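Local coordinates for putrescine aminotransferase (Halomonas elongata DSM 2581, PDB 6GWI), which probably transfers amino groups from putrescine and related amines to keto acceptors, as a class-III aminotransferase that uses pyridoxal-5'-phosphate, at residues W358-G368 with G377-K385; L400-L410 with L438-Q449. One frame throughout, in Å; residues are numbered along the deposited sequence.

Interaction 1 (W358-G368 with G377-K385); sequences WASLVDHPIVG and GALELVADK
Trp358 meets Ala378 and Leu379 beside the beta hairpin of strands 367-373 and 376-381, part of the antiparallel sheet in the C-terminal region of this class-III aminotransferase. The last turn of helix 342-359 brings the indole to the strand, and a chi1 of -159°, with CG away from the backbone N, swings it across. Trp358 NE1 donates to Ala378 O at 3.1 Å, the oxygen close to the ring plane but the nitrogen well above the carbonyl plane. Leu379 CD2 and Leu361 CD1 lie over the rim of the same indole face, and Leu379 CG comes within 3.4 Å of Trp358 CZ2. Trimming Trp358 to an alanine would probably leave Ala378 O without its indole N-H and open a gap beside both leucines. Farther along, Val367 and Leu381 form an antiparallel non-hydrogen-bonded pair. Backbone bonds flank it: Gly368 N to Glu380 O at 2.7 Å and, just beyond the strand ends, Val382 N to Ile366 O at 3.0 Å. Lys385 folds back to put CE 3.1 Å from Val367 O and near Val362 O. The carboxylate of Glu380 turns away to Tyr184, Arg371 and Arg390. His364 reaches Asp444 through NE2, while its ND1 accepts the N-H of Ile366 at 3.2 Å.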
loop_
_atom_site.group_PDB
_atom_site.type_symbol
_atom_site.label_atom_id
_atom_site.label_comp_id
_atom_site.label_asym_id
_atom_site.label_seq_id
_atom_site.Cartn_x
_atom_site.Cartn_y
_atom_site.Cartn_z
ATOM N N TRP B 358 -4.739 -10.328 -34.086
ATOM C CA TRP B 358 -3.934 -9.126 -33.893
ATOM C C TRP B 358 -3.025 -8.872 -35.089
ATOM O O TRP B 358 -2.834 -7.721 -35.500
ATOM C CB TRP B 358 -3.109 -9.274 -32.618
ATOM C CG TRP B 358 -2.615 -8.004 -31.997
ATOM C CD1 TRP B 358 -1.313 -7.656 -31.776
ATOM C CD2 TRP B 358 -3.410 -6.932 -31.476
ATOM N NE1 TRP B 358 -1.249 -6.430 -31.160
ATOM C CE2 TRP B 358 -2.523 -5.964 -30.965
ATOM C CE3 TRP B 358 -4.785 -6.694 -31.396
ATOM C CZ2 TRP B 358 -2.964 -4.779 -30.385
ATOM C CZ3 TRP B 358 -5.221 -5.513 -30.823
ATOM C CH2 TRP B 358 -4.314 -4.570 -30.326
ATOM N N ALA B 359 -2.445 -9.936 -35.655
ATOM C CA ALA B 359 -1.537 -9.795 -36.786
ATOM C C ALA B 359 -2.236 -9.309 -38.048
ATOM O O ALA B 359 -1.560 -8.848 -38.974
ATOM C CB ALA B 359 -0.838 -11.125 -37.070
ATOM N N SER B 360 -3.563 -9.408 -38.117
ATOM C CA SER B 360 -4.281 -8.872 -39.266
ATOM C C SER B 360 -4.241 -7.350 -39.313
ATOM O O SER B 360 -4.679 -6.768 -40.312
ATOM C CB SER B 360 -5.734 -9.351 -39.249
ATOM O OG SER B 360 -6.522 -8.575 -38.362
ATOM N N LEU B 361 -3.731 -6.697 -38.270
ATOM C CA LEU B 361 -3.624 -5.246 -38.231
ATOM C C LEU B 361 -2.291 -4.724 -38.761
ATOM O O LEU B 361 -2.123 -3.505 -38.862
ATOM C CB LEU B 361 -3.828 -4.740 -36.798
ATOM C CG LEU B 361 -5.211 -4.965 -36.188
ATOM C CD1 LEU B 361 -5.195 -4.679 -34.693
ATOM C CD2 LEU B 361 -6.252 -4.098 -36.883
ATOM N N VAL B 362 -1.347 -5.606 -39.105
ATOM C CA VAL B 362 -0.024 -5.144 -39.517
ATOM C C VAL B 362 -0.081 -4.445 -40.870
ATOM O O VAL B 362 0.773 -3.604 -41.175
ATOM C CB VAL B 362 0.977 -6.316 -39.545
ATOM C CG1 VAL B 362 1.030 -7.007 -38.192
ATOM C CG2 VAL B 362 0.619 -7.306 -40.650
ATOM N N ASP B 363 -1.062 -4.781 -41.703
ATOM C CA ASP B 363 -1.192 -4.170 -43.019
ATOM C C ASP B 363 -1.964 -2.855 -42.993
ATOM O O ASP B 363 -2.212 -2.279 -44.057
ATOM C CB ASP B 363 -1.856 -5.151 -43.997
ATOM C CG ASP B 363 -3.191 -5.673 -43.498
ATOM O OD1 ASP B 363 -3.550 -6.814 -43.859
ATOM O OD2 ASP B 363 -3.865 -4.965 -42.720
ATOM N N HIS B 364 -2.349 -2.367 -41.816
ATOM C CA HIS B 364 -3.047 -1.095 -41.734
ATOM C C HIS B 364 -2.100 0.049 -42.101
ATOM O O HIS B 364 -0.893 -0.035 -41.862
ATOM C CB HIS B 364 -3.600 -0.877 -40.328
ATOM C CG HIS B 364 -4.544 0.280 -40.223
ATOM N ND1 HIS B 364 -4.112 1.585 -40.113
ATOM C CD2 HIS B 364 -5.897 0.330 -40.200
ATOM C CE1 HIS B 364 -5.158 2.389 -40.040
ATOM N NE2 HIS B 364 -6.253 1.652 -40.086
ATOM N N PRO B 365 -2.625 1.127 -42.690
ATOM C CA PRO B 365 -1.737 2.215 -43.133
ATOM C C PRO B 365 -0.827 2.798 -42.059
ATOM O O PRO B 365 0.247 3.303 -42.410
ATOM C CB PRO B 365 -2.724 3.270 -43.661
ATOM C CG PRO B 365 -3.990 2.520 -43.992
ATOM C CD PRO B 365 -3.911 1.138 -43.412
ATOM N N ILE B 366 -1.190 2.750 -40.772
ATOM C CA ILE B 366 -0.391 3.409 -39.744
ATOM C C ILE B 366 0.131 2.443 -38.684
ATOM O O ILE B 366 0.610 2.884 -37.640
ATOM C CB ILE B 366 -1.165 4.566 -39.074
ATOM C CG1 ILE B 366 -2.456 4.065 -38.417
ATOM C CG2 ILE B 366 -1.444 5.680 -40.076
ATOM C CD1 ILE B 366 -3.043 5.042 -37.402
ATOM N N VAL B 367 0.077 1.139 -38.928
ATOM C CA VAL B 367 0.597 0.159 -37.981
ATOM C C VAL B 367 1.974 -0.276 -38.467
ATOM O O VAL B 367 2.094 -0.970 -39.480
ATOM C CB VAL B 367 -0.348 -1.041 -37.829
ATOM C CG1 VAL B 367 0.252 -2.081 -36.891
ATOM C CG2 VAL B 367 -1.702 -0.578 -37.308
ATOM N N GLY B 368 3.013 0.103 -37.724
ATOM C CA GLY B 368 4.371 -0.268 -38.068
ATOM C C GLY B 368 4.815 -1.587 -37.469
ATOM O O GLY B 368 5.754 -2.217 -37.968
ATOM N N GLY B 377 -0.872 -7.373 -25.727
ATOM C CA GLY B 377 -0.588 -7.010 -27.099
ATOM C C GLY B 377 -0.291 -5.530 -27.218
ATOM O O GLY B 377 -0.660 -4.726 -26.360
ATOM N N ALA B 378 0.391 -5.185 -28.307
ATOM C CA ALA B 378 0.743 -3.798 -28.568
ATOM C C ALA B 378 0.799 -3.544 -30.067
ATOM O O ALA B 378 1.090 -4.446 -30.858
ATOM C CB ALA B 378 2.088 -3.434 -27.928
ATOM N N LEU B 379 0.510 -2.298 -30.442
ATOM C CA LEU B 379 0.696 -1.804 -31.798
ATOM C C LEU B 379 1.617 -0.591 -31.774
ATOM O O LEU B 379 1.568 0.219 -30.841
ATOM C CB LEU B 379 -0.626 -1.391 -32.452
ATOM C CG LEU B 379 -1.790 -2.378 -32.477
ATOM C CD1 LEU B 379 -3.043 -1.669 -32.969
ATOM C CD2 LEU B 379 -1.472 -3.584 -33.351
ATOM N N GLU B 380 2.453 -0.467 -32.802
ATOM C CA GLU B 380 3.336 0.682 -32.972
ATOM C C GLU B 380 2.780 1.519 -34.118
ATOM O O GLU B 380 2.754 1.067 -35.269
ATOM C CB GLU B 380 4.770 0.242 -33.259
ATOM C CG GLU B 380 5.420 -0.592 -32.160
ATOM C CD GLU B 380 5.710 0.203 -30.899
ATOM O OE1 GLU B 380 5.335 1.391 -30.834
ATOM O OE2 GLU B 380 6.322 -0.363 -29.970
ATOM N N LEU B 381 2.331 2.732 -33.807
ATOM C CA LEU B 381 1.819 3.636 -34.828
ATOM C C LEU B 381 2.979 4.388 -35.470
ATOM O O LEU B 381 3.853 4.911 -34.770
ATOM C CB LEU B 381 0.813 4.610 -34.220
ATOM C CG LEU B 381 -0.360 3.987 -33.455
ATOM C CD1 LEU B 381 -1.355 5.064 -33.039
ATOM C CD2 LEU B 381 -1.054 2.901 -34.266
ATOM N N VAL B 382 2.994 4.428 -36.803
ATOM C CA VAL B 382 4.031 5.120 -37.556
ATOM C C VAL B 382 3.384 5.946 -38.659
ATOM O O VAL B 382 2.298 5.622 -39.149
ATOM C CB VAL B 382 5.065 4.145 -38.169
ATOM C CG1 VAL B 382 5.727 3.308 -37.084
ATOM C CG2 VAL B 382 4.410 3.262 -39.228
ATOM N N ALA B 383 4.066 7.023 -39.049
ATOM C CA ALA B 383 3.646 7.830 -40.187
ATOM C C ALA B 383 4.172 7.287 -41.510
ATOM O O ALA B 383 3.524 7.469 -42.547
ATOM C CB ALA B 383 4.116 9.277 -40.003
ATOM N N ASP B 384 5.318 6.607 -41.492
ATOM C CA ASP B 384 5.917 6.024 -42.688
ATOM C C ASP B 384 6.296 4.589 -42.368
ATOM O O ASP B 384 7.146 4.348 -41.506
ATOM C CB ASP B 384 7.148 6.825 -43.132
ATOM C CG ASP B 384 7.758 6.299 -44.418
ATOM O OD1 ASP B 384 7.517 6.918 -45.477
ATOM O OD2 ASP B 384 8.434 5.250 -44.384
ATOM N N LYS B 385 5.665 3.633 -43.056
ATOM C CA LYS B 385 5.959 2.235 -42.771
ATOM C C LYS B 385 7.317 1.802 -43.302
ATOM O O LYS B 385 7.981 0.963 -42.682
ATOM C CB LYS B 385 4.897 1.318 -43.364
ATOM C CG LYS B 385 3.667 1.171 -42.521
ATOM C CD LYS B 385 2.714 0.219 -43.194
ATOM C CE LYS B 385 2.782 -1.136 -42.496
ATOM N NZ LYS B 385 4.075 -1.828 -42.804
#

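Interaction 2 (L400-L410 with L438-Q449); sequences LCRDLCFANGL and LARRALDETARQ
Ala442 sets its methyl against Cys405, CB to SG 3.3 Å, where the two helices pack tightly. The axes of 400-407 and 438-449 approach to 8.5 Å and cross steeply, their N-to-C directions 131° apart. On the same buried side Cys401, its SG anti to the backbone N (chi1 -172°), reaches Leu443 CD2 at 3.7 Å. Thr446 fits between Cys401 and Leu404; its buried hydroxyl is satisfied within its own helix, OG1 donating to Ala442 O at 2.7 Å. Helix 397-407 ends in a Schellman motif at Gly409, whose backbone angles would press a CB against the carbonyl O of Asn408, which by itself calls for glycine; Leu410 beyond it packs on Leu438 and Ala439. Just before that turn, Asn408 marks the change to the more open side. Its ND2 donates twice: back to Leu404 O, and across to Glu445 OE1 at 2.8 Å, on the syn side of a carboxylate turned 29° from the amide. These bonds fix the amide's flip, and OD1 of Asn408 lies against CD of Arg441 at 3.1 Å. At the opposite end the fit is looser: exposed Gln449 crosses the methyls of Leu400, its CD 3.7 Å from Leu400 CD2.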
loop_
_atom_site.group_PDB
_atom_site.type_symbol
_atom_site.label_atom_id
_atom_site.label_comp_id
_atom_site.label_asym_id
_atom_site.label_seq_id
_atom_site.Cartn_x
_atom_site.Cartn_y
_atom_site.Cartn_z
ATOM N N LEU B 400 -4.736 10.158 -29.583
ATOM C CA LEU B 400 -5.880 10.276 -30.480
ATOM C C LEU B 400 -6.494 8.911 -30.759
ATOM O O LEU B 400 -7.717 8.741 -30.689
ATOM C CB LEU B 400 -5.461 10.952 -31.787
ATOM C CG LEU B 400 -6.562 11.085 -32.840
ATOM C CD1 LEU B 400 -7.755 11.865 -32.299
ATOM C CD2 LEU B 400 -6.013 11.757 -34.091
ATOM N N CYS B 401 -5.658 7.923 -31.089
ATOM C CA CYS B 401 -6.163 6.569 -31.287
ATOM C C CYS B 401 -6.849 6.052 -30.029
ATOM O O CYS B 401 -7.901 5.409 -30.107
ATOM C CB CYS B 401 -5.022 5.637 -31.692
ATOM S SG CYS B 401 -5.569 3.987 -32.174
ATOM N N ARG B 402 -6.262 6.323 -28.858
ATOM C CA ARG B 402 -6.854 5.897 -27.593
ATOM C C ARG B 402 -8.245 6.488 -27.399
ATOM O O ARG B 402 -9.183 5.783 -27.006
ATOM C CB ARG B 402 -5.938 6.308 -26.439
ATOM C CG ARG B 402 -6.509 6.076 -25.048
ATOM C CD ARG B 402 -5.754 6.911 -24.030
ATOM N NE ARG B 402 -6.061 8.329 -24.190
ATOM C CZ ARG B 402 -5.331 9.318 -23.688
ATOM N NH1 ARG B 402 -4.235 9.049 -22.991
ATOM N NH2 ARG B 402 -5.698 10.576 -23.889
ATOM N N ASP B 403 -8.389 7.797 -27.620
ATOM C CA ASP B 403 -9.682 8.441 -27.420
ATOM C C ASP B 403 -10.693 7.972 -28.458
ATOM O O ASP B 403 -11.885 7.836 -28.157
ATOM C CB ASP B 403 -9.525 9.961 -27.465
ATOM C CG ASP B 403 -8.603 10.482 -26.379
ATOM O OD1 ASP B 403 -8.405 9.772 -25.375
ATOM O OD2 ASP B 403 -8.081 11.605 -26.527
ATOM N N LEU B 404 -10.241 7.736 -29.690
ATOM C CA LEU B 404 -11.139 7.221 -30.716
ATOM C C LEU B 404 -11.559 5.786 -30.426
ATOM O O LEU B 404 -12.675 5.388 -30.774
ATOM C CB LEU B 404 -10.480 7.319 -32.090
ATOM C CG LEU B 404 -10.391 8.729 -32.679
ATOM C CD1 LEU B 404 -9.581 8.714 -33.968
ATOM C CD2 LEU B 404 -11.778 9.319 -32.927
ATOM N N CYS B 405 -10.680 4.988 -29.813
ATOM C CA CYS B 405 -11.071 3.646 -29.395
ATOM C C CYS B 405 -12.186 3.708 -28.361
ATOM O O CYS B 405 -13.206 3.019 -28.482
ATOM C CB CYS B 405 -9.861 2.898 -28.843
ATOM S SG CYS B 405 -8.780 2.254 -30.128
ATOM N N PHE B 406 -12.012 4.547 -27.338
ATOM C CA PHE B 406 -13.036 4.675 -26.309
ATOM C C PHE B 406 -14.350 5.145 -26.915
ATOM O O PHE B 406 -15.424 4.643 -26.560
ATOM C CB PHE B 406 -12.562 5.641 -25.223
ATOM C CG PHE B 406 -13.509 5.762 -24.066
ATOM C CD1 PHE B 406 -14.448 6.779 -24.020
ATOM C CD2 PHE B 406 -13.470 4.847 -23.027
ATOM C CE1 PHE B 406 -15.325 6.884 -22.957
ATOM C CE2 PHE B 406 -14.343 4.949 -21.963
ATOM C CZ PHE B 406 -15.272 5.967 -21.929
ATOM N N ALA B 407 -14.284 6.110 -27.839
ATOM C CA ALA B 407 -15.484 6.590 -28.515
ATOM C C ALA B 407 -16.164 5.489 -29.320
ATOM O O ALA B 407 -17.390 5.510 -29.481
ATOM C CB ALA B 407 -15.132 7.770 -29.422
ATOM N N ASN B 408 -15.399 4.526 -29.833
ATOM C CA ASN B 408 -15.969 3.395 -30.555
ATOM C C ASN B 408 -16.336 2.232 -29.640
ATOM O O ASN B 408 -16.818 1.207 -30.130
ATOM C CB ASN B 408 -15.001 2.891 -31.638
ATOM C CG ASN B 408 -15.094 3.692 -32.928
ATOM O OD1 ASN B 408 -15.998 3.480 -33.737
ATOM N ND2 ASN B 408 -14.137 4.588 -33.141
ATOM N N GLY B 409 -16.116 2.357 -28.338
ATOM C CA GLY B 409 -16.473 1.320 -27.401
ATOM C C GLY B 409 -15.376 0.348 -27.026
ATOM O O GLY B 409 -15.682 -0.812 -26.724
ATOM N N LEU B 410 -14.115 0.776 -27.033
ATOM C CA LEU B 410 -13.010 -0.094 -26.654
ATOM C C LEU B 410 -12.019 0.669 -25.789
ATOM O O LEU B 410 -11.587 1.767 -26.153
ATOM C CB LEU B 410 -12.289 -0.652 -27.888
ATOM C CG LEU B 410 -11.020 -1.466 -27.619
ATOM C CD1 LEU B 410 -11.330 -2.725 -26.827
ATOM C CD2 LEU B 410 -10.333 -1.817 -28.929
ATOM N N LEU B 438 -12.994 -3.114 -33.568
ATOM C CA LEU B 438 -13.082 -1.765 -33.023
ATOM C C LEU B 438 -11.736 -1.060 -33.102
ATOM O O LEU B 438 -11.669 0.141 -33.388
ATOM C CB LEU B 438 -13.572 -1.812 -31.577
ATOM C CG LEU B 438 -15.019 -2.243 -31.347
ATOM C CD1 LEU B 438 -15.262 -2.474 -29.866
ATOM C CD2 LEU B 438 -15.974 -1.193 -31.890
ATOM N N ALA B 439 -10.650 -1.794 -32.854
ATOM C CA ALA B 439 -9.317 -1.222 -33.002
ATOM C C ALA B 439 -9.098 -0.708 -34.419
ATOM O O ALA B 439 -8.645 0.426 -34.618
ATOM C CB ALA B 439 -8.262 -2.269 -32.638
ATOM N N ARG B 440 -9.437 -1.524 -35.422
ATOM C CA ARG B 440 -9.215 -1.122 -36.806
ATOM C C ARG B 440 -10.036 0.113 -37.153
ATOM O O ARG B 440 -9.552 1.019 -37.840
ATOM C CB ARG B 440 -9.580 -2.268 -37.748
ATOM C CG ARG B 440 -9.221 -2.012 -39.203
ATOM C CD ARG B 440 -9.626 -3.182 -40.086
ATOM N NE ARG B 440 -9.006 -4.442 -39.685
ATOM C CZ ARG B 440 -7.829 -4.890 -40.107
ATOM N NH1 ARG B 440 -7.097 -4.184 -40.960
ATOM N NH2 ARG B 440 -7.383 -6.059 -39.667
ATOM N N ARG B 441 -11.284 0.165 -36.680
ATOM C CA ARG B 441 -12.121 1.336 -36.917
ATOM C C ARG B 441 -11.477 2.591 -36.345
ATOM O O ARG B 441 -11.443 3.637 -37.004
ATOM C CB ARG B 441 -13.506 1.104 -36.309
ATOM C CG ARG B 441 -14.557 2.132 -36.694
ATOM C CD ARG B 441 -15.948 1.656 -36.285
ATOM N NE ARG B 441 -16.250 0.334 -36.830
ATOM C CZ ARG B 441 -17.175 -0.491 -36.346
ATOM N NH1 ARG B 441 -17.901 -0.143 -35.290
ATOM N NH2 ARG B 441 -17.368 -1.672 -36.916
ATOM N N ALA B 442 -10.943 2.503 -35.124
ATOM C CA ALA B 442 -10.268 3.649 -34.524
ATOM C C ALA B 442 -8.981 3.978 -35.270
ATOM O O ALA B 442 -8.636 5.153 -35.437
ATOM C CB ALA B 442 -9.978 3.371 -33.050
ATOM N N LEU B 443 -8.254 2.954 -35.722
ATOM C CA LEU B 443 -7.052 3.202 -36.507
ATOM C C LEU B 443 -7.399 3.897 -37.817
ATOM O O LEU B 443 -6.720 4.846 -38.225
ATOM C CB LEU B 443 -6.315 1.892 -36.771
ATOM C CG LEU B 443 -5.641 1.217 -35.576
ATOM C CD1 LEU B 443 -5.231 -0.196 -35.963
ATOM C CD2 LEU B 443 -4.440 2.013 -35.101
ATOM N N ASP B 444 -8.457 3.437 -38.491
ATOM C CA ASP B 444 -8.924 4.113 -39.695
ATOM C C ASP B 444 -9.197 5.587 -39.419
ATOM O O ASP B 444 -8.737 6.468 -40.155
ATOM C CB ASP B 444 -10.190 3.438 -40.228
ATOM C CG ASP B 444 -9.939 2.034 -40.737
ATOM O OD1 ASP B 444 -8.766 1.679 -40.971
ATOM O OD2 ASP B 444 -10.924 1.287 -40.912
ATOM N N GLU B 445 -9.960 5.875 -38.360
ATOM C CA GLU B 445 -10.313 7.256 -38.053
ATOM C C GLU B 445 -9.097 8.058 -37.605
ATOM O O GLU B 445 -9.018 9.262 -37.875
ATOM C CB GLU B 445 -11.411 7.297 -36.986
ATOM C CG GLU B 445 -12.762 6.782 -37.481
ATOM C CD GLU B 445 -13.696 6.345 -36.361
ATOM O OE1 GLU B 445 -13.282 6.359 -35.182
ATOM O OE2 GLU B 445 -14.856 5.991 -36.666
ATOM N N THR B 446 -8.142 7.414 -36.928
ATOM C CA THR B 446 -6.908 8.096 -36.554
ATOM C C THR B 446 -6.108 8.491 -37.790
ATOM O O THR B 446 -5.664 9.637 -37.919
ATOM C CB THR B 446 -6.064 7.200 -35.644
ATOM O OG1 THR B 446 -6.811 6.865 -34.468
ATOM C CG2 THR B 446 -4.771 7.903 -35.244
ATOM N N ALA B 447 -5.910 7.545 -38.711
ATOM C CA ALA B 447 -5.121 7.830 -39.903
ATOM C C ALA B 447 -5.753 8.941 -40.731
ATOM O O ALA B 447 -5.051 9.824 -41.235
ATOM C CB ALA B 447 -4.957 6.563 -40.741
ATOM N N ARG B 448 -7.080 8.914 -40.889
ATOM C CA ARG B 448 -7.740 9.952 -41.671
ATOM C C ARG B 448 -7.534 11.329 -41.044
ATOM O O ARG B 448 -7.221 12.300 -41.741
ATOM C CB ARG B 448 -9.235 9.656 -41.836
ATOM C CG ARG B 448 -9.542 8.786 -43.056
ATOM C CD ARG B 448 -11.039 8.604 -43.321
ATOM N NE ARG B 448 -11.809 7.981 -42.249
ATOM C CZ ARG B 448 -12.140 6.692 -42.204
ATOM N NH1 ARG B 448 -11.756 5.858 -43.163
ATOM N NH2 ARG B 448 -12.860 6.233 -41.190
ATOM N N GLN B 449 -7.703 11.430 -39.721
ATOM C CA GLN B 449 -7.618 12.732 -39.069
ATOM C C GLN B 449 -6.217 13.329 -39.132
ATOM O O GLN B 449 -6.076 14.554 -39.228
ATOM C CB GLN B 449 -8.049 12.622 -37.606
ATOM C CG GLN B 449 -7.901 13.932 -36.846
ATOM C CD GLN B 449 -8.663 13.956 -35.539
ATOM O OE1 GLN B 449 -9.618 13.203 -35.344
ATOM N NE2 GLN B 449 -8.237 14.824 -34.627
#

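How the interactions relate
Helix 429-450 joins the two contacts, whose centres lie 13 Å apart. Its Asp444 probably accepts a hydrogen bond from the hairpin side, OD1 to His364 NE2 at 2.7 Å, and Arg440 NH2 probably donates to Ser360 O at 2.9 Å. Arg440 points away from 400-410, whereas Leu443 bridges the two contacts: it touches Cys401 within interaction 2 and packs on Leu379 and Leu381 of interaction 1, while Cys401 also meets Leu381. Together they layer helices on the antiparallel sheet. None of the residues lining the pyridoxal-5'-phosphate pocket, such as Lys285 and Asp256, belongs to these segments, consistent with interactions 1 and 2 being structural packing rather than part of the cofactor site.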